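Local coordinates for protein exopolyphosphatase (Cytophaga hutchinsonii, PDB 3MDQ) that probably hydrolyses inorganic polyphosphate from the chain end, releasing orthophosphate, as a member of the Ppx/GppA phosphatase family, at residues Gly39-Lys47 / Gly163-His171. Residues are numbered along the deposited sequence; the frame is centred on the assembly and turned at random.
With SO4 (sulfate ion), chain G.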
ATOM      1  N   GLY A  39       5.805  -9.377   7.446  1.00 10.20           N
ATOM      2  CA  GLY A  39       7.015  -8.710   7.891  1.00 12.17           C
ATOM      3  C   GLY A  39       8.234  -9.123   7.116  1.00 12.64           C
ATOM      4  O   GLY A  39       9.253  -9.436   7.694  1.00 12.56           O
ATOM      5  N   LEU A  40       8.134  -9.050   5.800  1.00 11.94           N
ATOM      6  CA  LEU A  40       9.220  -9.398   4.898  1.00 11.56           C
ATOM      7  C   LEU A  40      10.404  -8.456   5.092  1.00 14.09           C
ATOM      8  O   LEU A  40      11.564  -8.799   4.833  1.00 14.00           O
ATOM      9  CB  LEU A  40       8.690  -9.388   3.448  1.00 13.69           C
ATOM     10  CG  LEU A  40       9.361 -10.258   2.439  1.00 17.54           C
ATOM     11  CD1 LEU A  40       9.455 -11.732   2.905  1.00 11.14           C
ATOM     12  CD2 LEU A  40       8.628 -10.063   1.110  1.00 14.63           C
ATOM     13  N   GLY A  41      10.126  -7.228   5.510  1.00 11.14           N
ATOM     14  CA  GLY A  41      11.190  -6.222   5.648  1.00 12.19           C
ATOM     15  C   GLY A  41      11.900  -6.263   6.994  1.00 14.50           C
ATOM     16  O   GLY A  41      13.044  -5.811   7.135  1.00 13.11           O
ATOM     17  N   LYS A  42      11.240  -6.856   7.980  1.00 13.63           N
ATOM     18  CA  LYS A  42      11.718  -6.860   9.354  1.00 13.75           C
ATOM     19  C   LYS A  42      13.095  -7.484   9.454  1.00 14.61           C
ATOM     20  O   LYS A  42      13.329  -8.596   8.971  1.00 13.87           O
ATOM     21  CB  LYS A  42      10.710  -7.579  10.262  1.00 16.55           C
ATOM     22  CG  LYS A  42      11.143  -7.648  11.730  1.00 25.26           C
ATOM     23  CD  LYS A  42      10.170  -8.488  12.577  1.00 31.79           C
ATOM     24  CE  LYS A  42       8.919  -7.746  12.929  1.00 41.59           C
ATOM     25  NZ  LYS A  42       7.932  -8.658  13.583  1.00 52.32           N
ATOM     26  N   GLY A  43      14.015  -6.781  10.093  1.00 13.58           N
ATOM     27  CA  GLY A  43      15.357  -7.306  10.328  1.00 14.05           C
ATOM     28  C   GLY A  43      16.294  -7.252   9.125  1.00 13.42           C
ATOM     29  O   GLY A  43      17.484  -7.620   9.258  1.00 13.06           O
ATOM     30  N   GLY A  44      15.812  -6.813   7.958  1.00 11.76           N
ATOM     31  CA  GLY A  44      16.664  -6.806   6.769  1.00 12.26           C
ATOM     32  C   GLY A  44      16.571  -5.725   5.714  1.00 11.08           C
ATOM     33  O   GLY A  44      17.557  -5.450   5.040  1.00 11.14           O
ATOM     34  N   ILE A  45      15.412  -5.088   5.572  1.00 11.27           N
ATOM     35  CA  ILE A  45      15.190  -4.267   4.418  1.00 11.19           C
ATOM     36  C   ILE A  45      16.193  -3.150   4.248  1.00 11.22           C
ATOM     37  O   ILE A  45      16.627  -2.938   3.117  1.00 12.92           O
ATOM     38  CB  ILE A  45      13.727  -3.791   4.323  1.00 12.84           C
ATOM     39  CG1 ILE A  45      13.436  -3.288   2.898  1.00 11.79           C
ATOM     40  CG2 ILE A  45      13.350  -2.829   5.480  1.00 12.66           C
ATOM     41  CD1 ILE A  45      11.932  -3.055   2.612  1.00 13.40           C
ATOM     42  N   THR A  46      16.555  -2.435   5.323  1.00 11.88           N
ATOM     43  CA  THR A  46      17.478  -1.300   5.140  1.00 11.57           C
ATOM     44  C   THR A  46      18.920  -1.755   4.937  1.00 13.78           C
ATOM     45  O   THR A  46      19.767  -0.937   4.579  1.00 13.93           O
ATOM     46  CB  THR A  46      17.429  -0.283   6.313  1.00 12.63           C
ATOM     47  OG1 THR A  46      17.832  -0.922   7.505  1.00 14.95           O
ATOM     48  CG2 THR A  46      16.009   0.259   6.470  1.00 13.48           C
ATOM     49  N   LYS A  47      19.178  -3.059   5.101  1.00 14.40           N
ATOM     50  CA  LYS A  47      20.507  -3.609   4.896  1.00 13.59           C
ATOM     51  C   LYS A  47      20.558  -4.416   3.614  1.00 14.21           C
ATOM     52  O   LYS A  47      21.603  -4.955   3.274  1.00 15.60           O
ATOM     53  CB  LYS A  47      20.933  -4.466   6.095  1.00 15.97           C
ATOM     54  CG  LYS A  47      21.087  -3.690   7.421  1.00 20.52           C
ATOM     55  CD  LYS A  47      22.139  -2.601   7.299  1.00 28.58           C
ATOM     56  CE  LYS A  47      22.339  -1.813   8.608  1.00 38.18           C
ATOM     57  NZ  LYS A  47      23.444  -0.821   8.408  1.00 40.18           N
ATOM     58  N   GLY A 163       7.365   2.653   5.366  1.00 10.73           N
ATOM     59  CA  GLY A 163       7.467   2.882   6.809  1.00 11.89           C
ATOM     60  C   GLY A 163       8.445   2.004   7.531  1.00 11.89           C
ATOM     61  O   GLY A 163       9.033   2.451   8.495  1.00 11.19           O
ATOM     62  N   GLN A 164       8.581   0.750   7.114  1.00 11.32           N
ATOM     63  CA  GLN A 164       9.579  -0.129   7.759  1.00 12.20           C
ATOM     64  C   GLN A 164      10.983   0.422   7.549  1.00 11.54           C
ATOM     65  O   GLN A 164      11.812   0.395   8.470  1.00 10.99           O
ATOM     66  CB  GLN A 164       9.463  -1.570   7.220  1.00 12.86           C
ATOM     67  CG  GLN A 164      10.446  -2.573   7.854  1.00 15.33           C
ATOM     68  CD  GLN A 164      10.050  -2.904   9.275  1.00 15.95           C
ATOM     69  OE1 GLN A 164       9.070  -3.618   9.480  1.00 21.72           O
ATOM     70  NE2 GLN A 164      10.757  -2.344  10.255  1.00 17.91           N
ATOM     71  N   ARG A 165      11.263   0.921   6.343  1.00 10.61           N
ATOM     72  CA  ARG A 165      12.566   1.539   6.093  1.00  9.91           C
ATOM     73  C   ARG A 165      12.771   2.764   6.950  1.00 11.05           C
ATOM     74  O   ARG A 165      13.845   2.930   7.505  1.00 11.20           O
ATOM     75  CB  ARG A 165      12.722   1.938   4.624  1.00 11.53           C
ATOM     76  CG  ARG A 165      12.687   0.787   3.648  1.00 11.16           C
ATOM     77  CD  ARG A 165      12.978   1.362   2.227  1.00 12.15           C
ATOM     78  NE  ARG A 165      12.888   0.350   1.196  1.00 13.92           N
ATOM     79  CZ  ARG A 165      13.923  -0.369   0.748  1.00 18.23           C
ATOM     80  NH1 ARG A 165      15.128  -0.223   1.282  1.00 17.45           N
ATOM     81  NH2 ARG A 165      13.735  -1.238  -0.225  1.00 20.18           N
ATOM     82  N   LEU A 166      11.755   3.611   7.072  1.00  9.86           N
ATOM     83  CA  LEU A 166      11.876   4.858   7.823  1.00  9.15           C
ATOM     84  C   LEU A 166      12.167   4.579   9.285  1.00  9.60           C
ATOM     85  O   LEU A 166      13.097   5.191   9.839  1.00 10.03           O
ATOM     86  CB  LEU A 166      10.627   5.706   7.705  1.00  9.64           C
ATOM     87  CG  LEU A 166      10.311   6.230   6.295  1.00 10.49           C
ATOM     88  CD1 LEU A 166       9.033   7.046   6.330  1.00 12.16           C
ATOM     89  CD2 LEU A 166      11.491   6.996   5.657  1.00 13.36           C
ATOM     90  N   ILE A 167      11.437   3.650   9.927  1.00  9.16           N
ATOM     91  CA  ILE A 167      11.625   3.417  11.353  1.00  9.62           C
ATOM     92  C   ILE A 167      12.920   2.633  11.636  1.00 11.39           C
ATOM     93  O   ILE A 167      13.414   2.639  12.769  1.00 12.35           O
ATOM     94  CB  ILE A 167      10.428   2.741  12.042  1.00  9.83           C
ATOM     95  CG1 ILE A 167      10.176   1.322  11.532  1.00 10.38           C
ATOM     96  CG2 ILE A 167       9.163   3.623  11.890  1.00 11.87           C
ATOM     97  CD1 ILE A 167       9.033   0.654  12.168  1.00 14.01           C
ATOM     98  N   ASP A 168      13.474   1.946  10.641  1.00 10.18           N
ATOM     99  CA  ASP A 168      14.734   1.233  10.830  1.00 11.98           C
ATOM    100  C   ASP A 168      15.931   2.097  10.569  1.00 11.73           C
ATOM    101  O   ASP A 168      16.983   1.885  11.184  1.00 12.85           O
ATOM    102  CB  ASP A 168      14.797   0.003   9.907  1.00 13.41           C
ATOM    103  CG  ASP A 168      13.901  -1.114  10.367  1.00 18.94           C
ATOM    104  OD1 ASP A 168      13.273  -1.024  11.446  1.00 21.19           O
ATOM    105  OD2 ASP A 168      13.865  -2.128   9.637  1.00 18.29           O
ATOM    106  N   ARG A 169      15.818   3.048   9.647  1.00 11.57           N
ATOM    107  CA  ARG A 169      16.953   3.879   9.292  1.00 14.79           C
ATOM    108  C   ARG A 169      17.118   5.053  10.220  1.00 13.38           C
ATOM    109  O   ARG A 169      18.260   5.532  10.392  1.00 14.49           O
ATOM    110  CB  ARG A 169      16.861   4.336   7.842  1.00 17.03           C
ATOM    111  CG  ARG A 169      15.890   5.364   7.558  1.00 24.05           C
ATOM    112  CD  ARG A 169      15.518   5.357   6.022  1.00 33.39           C
ATOM    113  NE  ARG A 169      16.676   5.053   5.167  1.00 34.93           N
ATOM    114  CZ  ARG A 169      17.610   5.927   4.824  1.00 41.13           C
ATOM    115  NH1 ARG A 169      17.536   7.181   5.259  1.00 46.16           N
ATOM    116  NH2 ARG A 169      18.634   5.548   4.049  1.00 33.61           N
ATOM    117  N   PHE A 170      16.009   5.485  10.836  1.00 12.46           N
ATOM    118  CA  PHE A 170      15.990   6.602  11.756  1.00 12.80           C
ATOM    119  C   PHE A 170      15.502   6.092  13.124  1.00 19.74           C
ATOM    120  O   PHE A 170      14.748   5.112  13.197  1.00 19.91           O
ATOM    121  CB  PHE A 170      15.068   7.690  11.272  1.00 14.87           C
ATOM    122  CG  PHE A 170      15.428   8.267   9.922  1.00 15.17           C
ATOM    123  CD1 PHE A 170      16.616   8.972   9.762  1.00 17.68           C
ATOM    124  CD2 PHE A 170      14.621   8.124   8.852  1.00 14.85           C
ATOM    125  CE1 PHE A 170      16.954   9.522   8.521  1.00 15.04           C
ATOM    126  CE2 PHE A 170      14.994   8.640   7.595  1.00 19.55           C
ATOM    127  CZ  PHE A 170      16.140   9.372   7.467  1.00 15.99           C
ATOM    128  N   HIS A 171      15.972   6.724  14.185  1.00 15.27           N
ATOM    129  CA  HIS A 171      15.450   6.460  15.531  1.00 14.51           C
ATOM    130  C   HIS A 171      14.355   7.472  15.844  1.00 14.28           C
ATOM    131  O   HIS A 171      14.626   8.627  16.242  1.00 15.59           O
ATOM    132  CB  HIS A 171      16.541   6.536  16.567  1.00 16.33           C
ATOM    133  CG  HIS A 171      16.053   6.285  17.962  1.00 21.38           C
ATOM    134  ND1 HIS A 171      16.786   6.619  19.084  1.00 30.69           N
ATOM    135  CD2 HIS A 171      14.888   5.763  18.416  1.00 29.92           C
ATOM    136  CE1 HIS A 171      16.101   6.286  20.165  1.00 30.71           C
ATOM    137  NE2 HIS A 171      14.944   5.771  19.788  1.00 26.38           N
TER
HETATM  138  S   SO4 G 320      12.589   5.696  22.676  0.70 21.55           S
HETATM  139  O1  SO4 G 320      13.937   6.172  23.018  0.70 23.12           O
HETATM  140  O2  SO4 G 320      12.735   5.175  21.302  0.70 27.95           O
HETATM  141  O3  SO4 G 320      11.627   6.731  22.861  0.70 16.03           O
HETATM  142  O4  SO4 G 320      12.205   4.585  23.553  0.70 29.15           O
HETATM  143  O   HOH W   1       8.372  -5.581   7.391  1.00 12.71           O
HETATM  144  O   HOH W   2      13.506  -4.338  11.297  1.00 19.20           O
HETATM  145  O   HOH W   3      16.039  -2.825   8.208  1.00 18.96           O
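Ile45 lies against Arg165 and the two side chains cross at about a right angle. Ile45 CG1 sits over the centre of one guanidinium face, 3.7 Å from Arg165 CZ, and Ile45 CD1 is 3.8 Å from Arg165 NE. The Ile45 chi1 of -163° sends CG1 away from its own backbone N and onto that face. Ile45 CG2, the other branch, meets Gln164 CG at 3.8 Å. The Arg165 chain is extended from CG to NE, and its polar end is held elsewhere: NE donates to Gly141 O, while NH2 forms a salt bridge with Glu160 and a hydrogen bond with Ser87. These bonds fix the plane on which Ile45 rests. With an alanine in place of Arg165, Ile45 would lose the flat group it rests on, and Glu160 and Gly141 O would probably lose this partner.

Thr46 packs further along helix 163-169, its side chain slanting across that of Asp168. Thr46 CG2, anti to its own carbonyl carbon, lies against the helix backbone, 3.6 Å from Arg165 O. The same methyl is flanked by Asp168 CB and Arg165 CB.

No direct hydrogen bond joins the two segments. Water takes that role, chiefly at Asp168. One water accepts from Gly43 N and another from Thr46 N, and both donate to Asp168 OD2. The carboxylate thus reaches two loop amides through water. Gln164 NE2 gives a weak bond to Asp168 OD1, one helical turn on.

The contact joins the loop between strand 27-37 and helix 52-71 to the short helix that follows strand 153-159. The strands belong to different sheets, consistent with a contact that spans the two lobes of the actin-like ATPase fold, probably beside the cleft between them. In Ppx/GppA phosphatases this cleft is where the active site is expected.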